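Local coordinates for sporozoite surface protein 2 (Plasmodium vivax, PDB 4HQO) that serves as a surface receptor in the gliding motility of malaria sporozoites, its metal-bearing von Willebrand factor A domain probably engaging adhesion ligands, at residues A[24-28]-A[29-33]; A[39-42]-A[43-47]; A[81-84]-A[85-89]; A[111-114]-A[115-118]; A[170-174]-A[175-179]. The protein carries 4 engineered substitutions. All coordinates share one frame; numbering follows the deposited sequence.

All five contacts lie in the von Willebrand factor A domain, and all are local turns of chain that follow in series without nesting or crossing. Contact 1 closes the metal loop where strand 19-26 ends. Contact 2 comes next, on helix 33-49, and touches contact 1 where Val-25 packs on Leu-44 and Ile-31 on Val-40. Contact 3 starts helix 83-96, whose Leu-87 meets Asn-45 of contact 2. Contact 4 closes the last turns of helix 105-117; its Val-112 reaches Leu-24 of contact 1. Contact 5 ends helix 168-175 and touches none of the others, its centre about 31 Å from that of contact 3. The helices of contacts 2 and 4 thus both pack on strand 19-26.

Contact 1. Residues A[24-28]-A[29-33]; sequences LVDGS and GSIGY. With MG (magnesium ion), chain E.
The hydroxyl oxygen of Ser-28 has two jobs: OG binds the magnesium ion at 2.3 Å and gives its proton to Asp-26 OD1 at 2.8 Å. Ser-30 supplies the second ligand from this loop, its OG lying 2.2 Å from the same magnesium. In both serines OG stands between the backbone N and the carbonyl carbon (chi1 72° in Ser-28, 60° in Ser-30), and this aims the two hydroxyls, two residues apart in one loop, at the same metal. Asp-26 stays out of the first shell. Its OD1 also accepts the backbone N of Ser-28 at 3.0 Å, closing an Asx turn, while OD2 is 2.8 Å from a magnesium-bound water and has Thr-133 OG1 as its firm protein partner. This spacing, Asp-x-Ser-x-Ser at the end of a central strand, is the metal-ion-dependent adhesion site (MIDAS) of von Willebrand A domains. Thr-103 adds the third protein ligand, and three waters fill the remaining places. One of these waters also accepts from Ser-30 N at 3.0 Å, so backbone and side chain of that residue both address the metal shell. Asp-134 OD2 is hydrogen-bonded to Ser-30 OG from the second shell. Behind the polar atoms, Ile-31 lies across the carboxylate of Asp-26, with CG1 3.5 Å from OD1 and CD1 beyond it over the carboxyl carbon. The loop itself is drawn in by Ile-31 N, which reaches Ser-28 O at 3.1 Å from above the carbonyl plane. Gly-32 follows with a positive phi of 94° at the N-cap position of helix 33-49.

Contact 2. Residues A[39-42]-A[43-47]; sequences KVIP and MLNGL
Helix 33-49 links strands 19-26 and 58-65 in a beta-alpha-beta unit, and the turns from Lys-39 to Leu-47 set Val-40 against Leu-44 on the inward side. The two side chains run alongside each other in the same direction, with Val-40 CG1 4.1 Å from Leu-44 CD1. Ile-41 approaches the same leucine more loosely, CD1 to CD1 at 4.4 Å. On another flank Lys-39 and Met-43 are also side by side. Met-43 leaves the helix with CG opposite the backbone N, then folds at chi2 (70°) and again at chi3 (58°), which carries CE to 3.9 Å from Lys-39 NZ. A methyl thus rests near an ammonium group, with no polar bond between them. Pro-42 interrupts the backbone pattern: its ring nitrogen has no hydrogen to offer to the turn before, and the helix kinks there. Bonding resumes at once, Met-43 N reaching Lys-39 O at 3.0 Å and Leu-44 N reaching Val-40 O at 2.9 Å. Asn-45 N and Gly-46 N continue the ladder to Ile-41 O and Pro-42 O. Asn-45 lies obliquely across Ile-41, and its ND2 comes to 3.8 Å from Ile-41 CG2. In this von Willebrand A fold the helix packs on the sheet and beside a second helix: Val-40, Met-43 and Leu-44 press on Met-132 of strand 126-133, while Ile-41 touches Arg-94 and Leu-44 touches Val-90 of helix 83-96. Ile-162, in a loop near the metal-bearing end of the domain, touches both Lys-39 and Val-40.

Contact 3. Residues A[81-84]-A[85-89]; sequences IDKR and QALSK
Gln-85 bends back over Asp-82, the N-cap residue of helix 83-96. Its CB sits 3.5 Å from Asp-82 O, and CG, turned beside the backbone N (chi1 -68°), comes equally close to Asp-82 OD2. From there the chain runs straight on, CD passing OD2, until NE2 donates to Asp-82 OD2 at 3.0 Å. That bond is fairly straight (158°); it lies near the amide plane and uses the anti lone pair of OD2. The two flat groups stand almost at right angles, 86° between carboxylate and amide. The syn lone pair of OD2 is taken by Arg-84 NE, 3.0 Å away in a salt bridge that lies in the guanidinium plane, so two donors grip the one oxygen OD2, one on each lone pair. Asp-82 O meanwhile accepts Ala-86 N at 3.2 Å and, weakly, Gln-85 N, which starts the helix. One turn along, Leu-87 CD1 lies 4.1 Å from Lys-83 CG. Lys-83 NZ is hydrogen-bonded to Asn-49 O. The apolar side of this first turn faces inward, Leu-87 and Ala-86 against Ile-48 of helix 33-49 and Ala-86 also on Leu-60 of strand 58-65.

Contact 4. Residues A[111-114]-A[115-118]; sequences EVQK and HLND
The imidazole of His-115 lies edge-on to the carbonyl of Glu-111. ND1 donates to Glu-111 O at 2.9 Å along a nearly straight line (176°), with the oxygen in the ring plane. Chi1 of -85° sets the ring beside the backbone N and so lets it turn back on its own helix. The backbone N of His-115 reaches the same oxygen at 3.1 Å from the other face of the carbonyl plane. Tyr-61 and Tyr-22 each meet the ring edge-to-face, which holds it among the strands. On the outer side Lys-114 and Asp-118 run alongside each other, Lys-114 CG 3.6 Å from Asp-118 OD2. The lysine then bends at chi3, and NZ makes a salt bridge to Glu-111 OE2 at 3.1 Å, meeting it from above the carboxylate plane. Gln-113 and Asn-117, one turn apart, send OE1 and OD1 to the same group, NH1 of Arg-153 beyond the helix. The ND1 bond implies a proton on that nitrogen. Glu-111 OE2, 5.7 Å from His-115 ND1, would favour a charged ring, although Lys-114 and a sodium ion near the Glu-111 side chain would probably offset that pull.

Contact 5. Residues A[170-174]-A[175-179]; sequences FNRLI and AGCRP
Arg-172 and Cys-177 meet where helix 168-175 ends in a Schellman motif. The carbonyl oxygen of Arg-172 takes the backbone N of Cys-177 at 2.9 Å, the long bond of the motif, and Gly-176 N reaches Leu-173 O at 3.1 Å from above the carbonyl plane, the short one. Gly-176 N also makes a weak bond to Arg-172 O. The turn depends on Gly-176, whose positive phi of 88° suits a residue without a side chain. One residue earlier Ala-175 N still keeps the helical bond to Asn-171 O at 3.0 Å, and its CB sits tightly at 3.2 Å from that oxygen. Side chains close over the turn. Arg-172 sets off with CG beside the backbone N and then bends at chi3 (101°), which lays the guanidinium flat over Cys-177, the CB of the cysteine 3.7 Å from Arg-172 CZ and over the middle of the plane. Cys-177 is fixed in turn by its disulfide to Cys-184, so the exit from the helix is stapled to the loop before strand 187-188. Tyr-187 of that strand packs on both Arg-172 and Cys-177, and its OH accepts from Asn-171 ND2. On the inward side Ile-174 and Ala-175 rest on Val-159 of the central sheet. Ile-174 also touches Leu-144 and Ala-147 of helix 140-152, and Lys-151 NZ of the same helix donates to Ile-174 O. At the rim of the guanidinium, near its plane, Arg-178 O stops 3.8 Å from Arg-172 NH2.

Contact 1. Residues A[24-28]-A[29-33]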
# COMPACT_ATOMS: atom_id res chain seq x y z
N LEU A 24 4.93 -12.35 3.88
CA LEU A 24 5.04 -13.07 5.15
C LEU A 24 5.45 -14.50 4.84
O LEU A 24 4.71 -15.25 4.20
CB LEU A 24 3.71 -13.06 5.90
CG LEU A 24 2.98 -11.71 6.04
CD1 LEU A 24 1.68 -11.87 6.87
CD2 LEU A 24 3.89 -10.67 6.66
N VAL A 25 6.65 -14.88 5.28
CA VAL A 25 7.24 -16.16 4.88
C VAL A 25 7.30 -17.13 6.06
O VAL A 25 7.89 -16.82 7.10
CB VAL A 25 8.64 -15.97 4.25
CG1 VAL A 25 9.21 -17.31 3.81
CG2 VAL A 25 8.59 -15.00 3.07
N ASP A 26 6.67 -18.28 5.89
CA ASP A 26 6.67 -19.34 6.91
C ASP A 26 8.05 -20.02 6.93
O ASP A 26 8.43 -20.67 5.96
CB ASP A 26 5.60 -20.36 6.53
CG ASP A 26 5.30 -21.37 7.63
OD1 ASP A 26 6.17 -21.66 8.48
OD2 ASP A 26 4.16 -21.90 7.61
N GLY A 27 8.79 -19.86 8.03
CA GLY A 27 10.09 -20.52 8.16
C GLY A 27 10.12 -21.59 9.25
O GLY A 27 11.18 -21.91 9.81
N SER A 28 8.94 -22.14 9.56
CA SER A 28 8.79 -23.11 10.65
C SER A 28 9.35 -24.49 10.29
O SER A 28 9.64 -24.79 9.13
CB SER A 28 7.32 -23.25 11.02
OG SER A 28 6.59 -23.95 10.02
N GLY A 29 9.48 -25.34 11.31
CA GLY A 29 9.99 -26.68 11.13
C GLY A 29 9.21 -27.54 10.16
O GLY A 29 9.80 -28.34 9.44
N SER A 30 7.89 -27.40 10.13
CA SER A 30 7.08 -28.20 9.21
C SER A 30 7.35 -27.90 7.73
O SER A 30 7.11 -28.73 6.86
CB SER A 30 5.58 -28.08 9.53
OG SER A 30 5.15 -26.74 9.41
N ILE A 31 7.85 -26.71 7.44
CA ILE A 31 8.22 -26.40 6.06
C ILE A 31 9.31 -27.37 5.59
O ILE A 31 9.17 -28.03 4.56
CB ILE A 31 8.69 -24.95 5.92
CG1 ILE A 31 7.55 -24.02 6.33
CG2 ILE A 31 9.15 -24.67 4.50
CD1 ILE A 31 6.26 -24.27 5.56
N GLY A 32 10.38 -27.49 6.37
CA GLY A 32 11.42 -28.45 6.06
C GLY A 32 12.55 -27.85 5.25
O GLY A 32 12.33 -27.04 4.35
N TYR A 33 13.77 -28.24 5.59
CA TYR A 33 14.95 -27.78 4.88
C TYR A 33 14.93 -28.12 3.38
O TYR A 33 15.17 -27.23 2.56
CB TYR A 33 16.23 -28.30 5.53
CG TYR A 33 17.48 -27.87 4.80
CD1 TYR A 33 17.95 -26.57 4.91
CD2 TYR A 33 18.18 -28.75 3.98
CE1 TYR A 33 19.08 -26.15 4.25
CE2 TYR A 33 19.32 -28.35 3.30
CZ TYR A 33 19.76 -27.04 3.44
OH TYR A 33 20.88 -26.61 2.79
MG MG E . 4.85 -25.12 10.94
O HOH W 1 3.76 -24.02 9.43
O HOH W 2 6.15 -26.25 12.29
O HOH W 3 3.36 -26.12 12.07

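Contact 2. Residues A[39-42]-A[43-47]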
# COMPACT_ATOMS: atom_id res chain seq x y z
N LYS A 39 12.11 -25.33 -3.23
CA LYS A 39 10.78 -24.78 -3.46
C LYS A 39 10.62 -23.34 -2.96
O LYS A 39 10.24 -22.44 -3.72
CB LYS A 39 9.71 -25.69 -2.82
CG LYS A 39 8.37 -25.02 -2.57
CD LYS A 39 7.54 -24.93 -3.83
CE LYS A 39 6.13 -24.45 -3.52
NZ LYS A 39 5.27 -24.46 -4.74
N VAL A 40 10.90 -23.11 -1.68
CA VAL A 40 10.66 -21.79 -1.09
C VAL A 40 11.59 -20.69 -1.62
O VAL A 40 11.13 -19.62 -2.02
CB VAL A 40 10.77 -21.81 0.43
CG1 VAL A 40 10.46 -20.43 0.99
CG2 VAL A 40 9.81 -22.86 1.01
N ILE A 41 12.89 -20.95 -1.60
CA ILE A 41 13.86 -19.99 -2.13
C ILE A 41 13.61 -19.68 -3.62
O ILE A 41 13.55 -18.51 -3.99
CB ILE A 41 15.33 -20.43 -1.87
CG1 ILE A 41 15.62 -20.43 -0.36
CG2 ILE A 41 16.30 -19.52 -2.60
CD1 ILE A 41 15.50 -19.07 0.30
N PRO A 42 13.45 -20.71 -4.47
CA PRO A 42 13.12 -20.37 -5.87
C PRO A 42 11.79 -19.61 -6.00
O PRO A 42 11.66 -18.79 -6.90
CB PRO A 42 13.01 -21.74 -6.54
CG PRO A 42 13.87 -22.64 -5.71
CD PRO A 42 13.66 -22.16 -4.30
N MET A 43 10.82 -19.86 -5.12
CA MET A 43 9.54 -19.16 -5.17
C MET A 43 9.73 -17.68 -4.86
O MET A 43 9.19 -16.81 -5.55
CB MET A 43 8.54 -19.76 -4.18
CG MET A 43 7.27 -18.92 -3.96
SD MET A 43 6.18 -18.90 -5.40
CE MET A 43 5.88 -20.66 -5.60
N LEU A 44 10.51 -17.40 -3.83
CA LEU A 44 10.77 -16.02 -3.42
C LEU A 44 11.56 -15.27 -4.48
O LEU A 44 11.33 -14.08 -4.70
CB LEU A 44 11.55 -16.00 -2.11
CG LEU A 44 10.82 -16.37 -0.82
CD1 LEU A 44 11.84 -16.60 0.28
CD2 LEU A 44 9.89 -15.23 -0.44
N ASN A 45 12.49 -15.96 -5.12
CA ASN A 45 13.29 -15.34 -6.15
C ASN A 45 12.45 -14.92 -7.35
O ASN A 45 12.55 -13.79 -7.80
CB ASN A 45 14.42 -16.28 -6.60
CG ASN A 45 15.63 -16.17 -5.71
OD1 ASN A 45 15.89 -15.12 -5.13
ND2 ASN A 45 16.39 -17.26 -5.60
N GLY A 46 11.64 -15.85 -7.87
CA GLY A 46 10.82 -15.59 -9.03
C GLY A 46 9.74 -14.56 -8.73
O GLY A 46 9.42 -13.72 -9.55
N LEU A 47 9.18 -14.63 -7.53
CA LEU A 47 8.17 -13.67 -7.12
C LEU A 47 8.76 -12.27 -7.09
O LEU A 47 8.26 -11.36 -7.75
CB LEU A 47 7.64 -14.04 -5.74
CG LEU A 47 6.47 -13.28 -5.15
CD1 LEU A 47 5.30 -13.28 -6.12
CD2 LEU A 47 6.07 -13.95 -3.84

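Contact 3. Residues A[81-84]-A[85-89]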
# COMPACT_ATOMS: atom_id res chain seq x y z
N ILE A 81 12.72 -1.02 -1.74
CA ILE A 81 12.39 -0.36 -3.00
C ILE A 81 13.37 -0.69 -4.13
O ILE A 81 13.19 -0.23 -5.25
CB ILE A 81 12.34 1.19 -2.83
CG1 ILE A 81 13.75 1.72 -2.55
CG2 ILE A 81 11.38 1.58 -1.72
CD1 ILE A 81 13.86 3.23 -2.68
N ASP A 82 14.40 -1.46 -3.82
CA ASP A 82 15.42 -1.80 -4.82
C ASP A 82 15.47 -3.31 -4.99
O ASP A 82 15.85 -4.03 -4.08
CB ASP A 82 16.80 -1.28 -4.39
CG ASP A 82 17.87 -1.50 -5.46
OD1 ASP A 82 17.51 -1.85 -6.60
OD2 ASP A 82 19.07 -1.32 -5.17
N LYS A 83 15.08 -3.78 -6.17
CA LYS A 83 14.99 -5.21 -6.47
C LYS A 83 16.24 -6.02 -6.12
O LYS A 83 16.15 -7.04 -5.44
CB LYS A 83 14.64 -5.41 -7.94
CG LYS A 83 14.32 -6.84 -8.28
CD LYS A 83 13.09 -6.89 -9.15
CE LYS A 83 13.46 -6.82 -10.59
NZ LYS A 83 12.27 -6.76 -11.46
N ARG A 84 17.41 -5.57 -6.59
CA ARG A 84 18.66 -6.28 -6.29
C ARG A 84 18.88 -6.48 -4.77
O ARG A 84 19.33 -7.53 -4.33
CB ARG A 84 19.86 -5.58 -6.96
CG ARG A 84 20.09 -4.14 -6.50
CD ARG A 84 21.00 -3.37 -7.44
NE ARG A 84 21.39 -2.07 -6.88
CZ ARG A 84 22.47 -1.39 -7.26
NH1 ARG A 84 22.77 -0.22 -6.70
NH2 ARG A 84 23.26 -1.87 -8.21
N GLN A 85 18.53 -5.48 -3.97
CA GLN A 85 18.75 -5.54 -2.53
C GLN A 85 17.78 -6.50 -1.83
O GLN A 85 18.16 -7.22 -0.90
CB GLN A 85 18.67 -4.14 -1.93
CG GLN A 85 19.83 -3.24 -2.37
CD GLN A 85 19.84 -1.92 -1.61
OE1 GLN A 85 19.87 -1.89 -0.38
NE2 GLN A 85 19.82 -0.81 -2.35
N ALA A 86 16.53 -6.55 -2.30
CA ALA A 86 15.57 -7.50 -1.77
C ALA A 86 16.03 -8.93 -2.10
O ALA A 86 15.93 -9.83 -1.28
CB ALA A 86 14.19 -7.23 -2.35
N LEU A 87 16.54 -9.12 -3.32
CA LEU A 87 17.04 -10.42 -3.73
C LEU A 87 18.23 -10.87 -2.90
O LEU A 87 18.36 -12.05 -2.62
CB LEU A 87 17.37 -10.44 -5.24
CG LEU A 87 16.11 -10.42 -6.13
CD1 LEU A 87 16.46 -10.23 -7.59
CD2 LEU A 87 15.27 -11.70 -5.94
N SER A 88 19.10 -9.93 -2.51
CA SER A 88 20.23 -10.28 -1.63
C SER A 88 19.72 -10.81 -0.29
O SER A 88 20.34 -11.69 0.31
CB SER A 88 21.17 -9.09 -1.38
OG SER A 88 21.73 -8.63 -2.59
N LYS A 89 18.59 -10.29 0.18
CA LYS A 89 18.02 -10.76 1.44
C LYS A 89 17.59 -12.22 1.28
O LYS A 89 17.80 -13.04 2.17
CB LYS A 89 16.87 -9.87 1.91
CG LYS A 89 16.21 -10.31 3.23
CD LYS A 89 17.22 -10.41 4.36
CE LYS A 89 17.87 -9.07 4.65
NZ LYS A 89 18.93 -9.18 5.67

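Contact 4. Residues A[111-114]-A[115-118]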
# COMPACT_ATOMS: atom_id res chain seq x y z
N GLU A 111 1.71 -7.96 12.50
CA GLU A 111 2.65 -6.91 12.11
C GLU A 111 2.02 -6.00 11.05
O GLU A 111 2.18 -4.78 11.08
CB GLU A 111 3.97 -7.50 11.60
CG GLU A 111 4.73 -8.33 12.63
CD GLU A 111 5.38 -7.51 13.74
OE1 GLU A 111 6.19 -8.09 14.49
OE2 GLU A 111 5.09 -6.30 13.88
N VAL A 112 1.27 -6.60 10.13
CA VAL A 112 0.57 -5.81 9.12
C VAL A 112 -0.48 -4.92 9.75
O VAL A 112 -0.59 -3.75 9.38
CB VAL A 112 -0.09 -6.69 8.04
CG1 VAL A 112 -0.66 -5.81 6.93
CG2 VAL A 112 0.94 -7.64 7.46
N GLN A 113 -1.23 -5.46 10.71
CA GLN A 113 -2.21 -4.68 11.47
C GLN A 113 -1.55 -3.47 12.08
O GLN A 113 -2.08 -2.36 12.02
CB GLN A 113 -2.80 -5.51 12.61
CG GLN A 113 -3.84 -6.49 12.18
CD GLN A 113 -5.20 -5.85 12.10
OE1 GLN A 113 -5.45 -4.97 11.28
NE2 GLN A 113 -6.10 -6.29 12.98
N LYS A 114 -0.40 -3.70 12.71
CA LYS A 114 0.35 -2.65 13.38
C LYS A 114 0.75 -1.52 12.40
O LYS A 114 0.77 -0.35 12.77
CB LYS A 114 1.59 -3.27 14.02
CG LYS A 114 2.16 -2.53 15.21
CD LYS A 114 3.31 -3.35 15.82
CE LYS A 114 2.87 -4.79 16.11
NZ LYS A 114 3.97 -5.64 16.65
N HIS A 115 1.08 -1.89 11.17
CA HIS A 115 1.41 -0.88 10.15
C HIS A 115 0.23 0.04 9.92
O HIS A 115 0.37 1.27 9.94
CB HIS A 115 1.80 -1.54 8.83
CG HIS A 115 3.25 -1.93 8.75
ND1 HIS A 115 3.77 -3.01 9.44
CD2 HIS A 115 4.28 -1.40 8.05
CE1 HIS A 115 5.06 -3.11 9.17
NE2 HIS A 115 5.39 -2.15 8.33
N LEU A 116 -0.94 -0.56 9.72
CA LEU A 116 -2.16 0.21 9.48
C LEU A 116 -2.51 1.03 10.71
O LEU A 116 -2.88 2.20 10.58
CB LEU A 116 -3.33 -0.71 9.12
CG LEU A 116 -3.06 -1.70 7.99
CD1 LEU A 116 -4.29 -2.54 7.74
CD2 LEU A 116 -2.60 -0.99 6.72
N ASN A 117 -2.38 0.43 11.89
CA ASN A 117 -2.70 1.13 13.13
C ASN A 117 -1.82 2.35 13.34
O ASN A 117 -2.29 3.39 13.76
CB ASN A 117 -2.60 0.19 14.34
CG ASN A 117 -3.75 -0.81 14.40
OD1 ASN A 117 -4.78 -0.63 13.75
ND2 ASN A 117 -3.57 -1.86 15.20
N ASP A 118 -0.53 2.21 13.04
CA ASP A 118 0.43 3.28 13.26
C ASP A 118 0.50 4.21 12.06
O ASP A 118 1.26 5.17 12.08
CB ASP A 118 1.82 2.72 13.53
CG ASP A 118 1.92 2.04 14.88
OD1 ASP A 118 1.27 2.50 15.84
OD2 ASP A 118 2.67 1.04 14.98

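Contact 5. Residues A[170-174]-A[175-179]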
# COMPACT_ATOMS: atom_id res chain seq x y z
N PHE A 170 -6.97 -25.49 5.07
CA PHE A 170 -6.79 -24.28 5.84
C PHE A 170 -6.32 -23.10 4.98
O PHE A 170 -6.78 -21.97 5.17
CB PHE A 170 -5.82 -24.46 7.01
CG PHE A 170 -5.64 -23.21 7.84
CD1 PHE A 170 -6.54 -22.90 8.84
CD2 PHE A 170 -4.62 -22.31 7.56
CE1 PHE A 170 -6.41 -21.73 9.58
CE2 PHE A 170 -4.48 -21.14 8.29
CZ PHE A 170 -5.38 -20.86 9.31
N ASN A 171 -5.39 -23.36 4.07
CA ASN A 171 -4.90 -22.30 3.18
C ASN A 171 -6.04 -21.68 2.37
O ASN A 171 -6.09 -20.46 2.23
CB ASN A 171 -3.82 -22.82 2.23
CG ASN A 171 -2.44 -22.86 2.88
OD1 ASN A 171 -2.23 -22.29 3.94
ND2 ASN A 171 -1.49 -23.50 2.21
N ARG A 172 -6.94 -22.52 1.87
CA ARG A 172 -8.08 -22.04 1.10
C ARG A 172 -9.03 -21.27 2.00
O ARG A 172 -9.62 -20.27 1.59
CB ARG A 172 -8.82 -23.21 0.44
CG ARG A 172 -8.10 -23.85 -0.74
CD ARG A 172 -8.94 -24.96 -1.37
NE ARG A 172 -9.60 -24.52 -2.59
CZ ARG A 172 -10.90 -24.23 -2.68
NH1 ARG A 172 -11.69 -24.35 -1.62
NH2 ARG A 172 -11.41 -23.83 -3.84
N LEU A 173 -9.17 -21.73 3.23
CA LEU A 173 -10.07 -21.09 4.18
C LEU A 173 -9.57 -19.68 4.50
O LEU A 173 -10.30 -18.72 4.39
CB LEU A 173 -10.22 -21.93 5.45
CG LEU A 173 -11.25 -21.44 6.46
CD1 LEU A 173 -12.63 -21.37 5.82
CD2 LEU A 173 -11.26 -22.37 7.67
N ILE A 174 -8.30 -19.56 4.87
CA ILE A 174 -7.77 -18.25 5.21
C ILE A 174 -7.71 -17.33 3.99
O ILE A 174 -7.80 -16.11 4.12
CB ILE A 174 -6.41 -18.34 5.95
CG1 ILE A 174 -6.10 -17.02 6.67
CG2 ILE A 174 -5.26 -18.72 4.98
CD1 ILE A 174 -4.93 -17.11 7.64
N ALA A 175 -7.60 -17.91 2.80
CA ALA A 175 -7.56 -17.12 1.57
C ALA A 175 -8.96 -16.63 1.17
O ALA A 175 -9.11 -15.69 0.39
CB ALA A 175 -6.94 -17.91 0.43
N GLY A 176 -9.98 -17.28 1.70
CA GLY A 176 -11.34 -16.90 1.39
C GLY A 176 -11.88 -17.59 0.15
O GLY A 176 -12.79 -17.08 -0.50
N CYS A 177 -11.31 -18.74 -0.20
CA CYS A 177 -11.83 -19.52 -1.32
C CYS A 177 -13.18 -20.09 -0.93
O CYS A 177 -13.39 -20.45 0.22
CB CYS A 177 -10.86 -20.65 -1.69
SG CYS A 177 -9.18 -20.11 -2.19
N ARG A 178 -14.10 -20.16 -1.90
CA ARG A 178 -15.44 -20.68 -1.66
C ARG A 178 -15.49 -22.17 -2.01
O ARG A 178 -14.92 -22.59 -3.01
CB ARG A 178 -16.46 -19.93 -2.52
CG ARG A 178 -16.46 -18.42 -2.37
CD ARG A 178 -16.99 -17.99 -1.01
NE ARG A 178 -17.02 -16.54 -0.86
CZ ARG A 178 -18.07 -15.78 -1.13
NH1 ARG A 178 -19.20 -16.32 -1.57
NH2 ARG A 178 -18.00 -14.46 -0.96
N PRO A 179 -16.19 -22.97 -1.18
CA PRO A 179 -16.38 -24.37 -1.56
C PRO A 179 -17.19 -24.47 -2.85
O PRO A 179 -18.06 -23.62 -3.07
CB PRO A 179 -17.15 -24.96 -0.37
CG PRO A 179 -17.70 -23.79 0.38
CD PRO A 179 -16.75 -22.66 0.14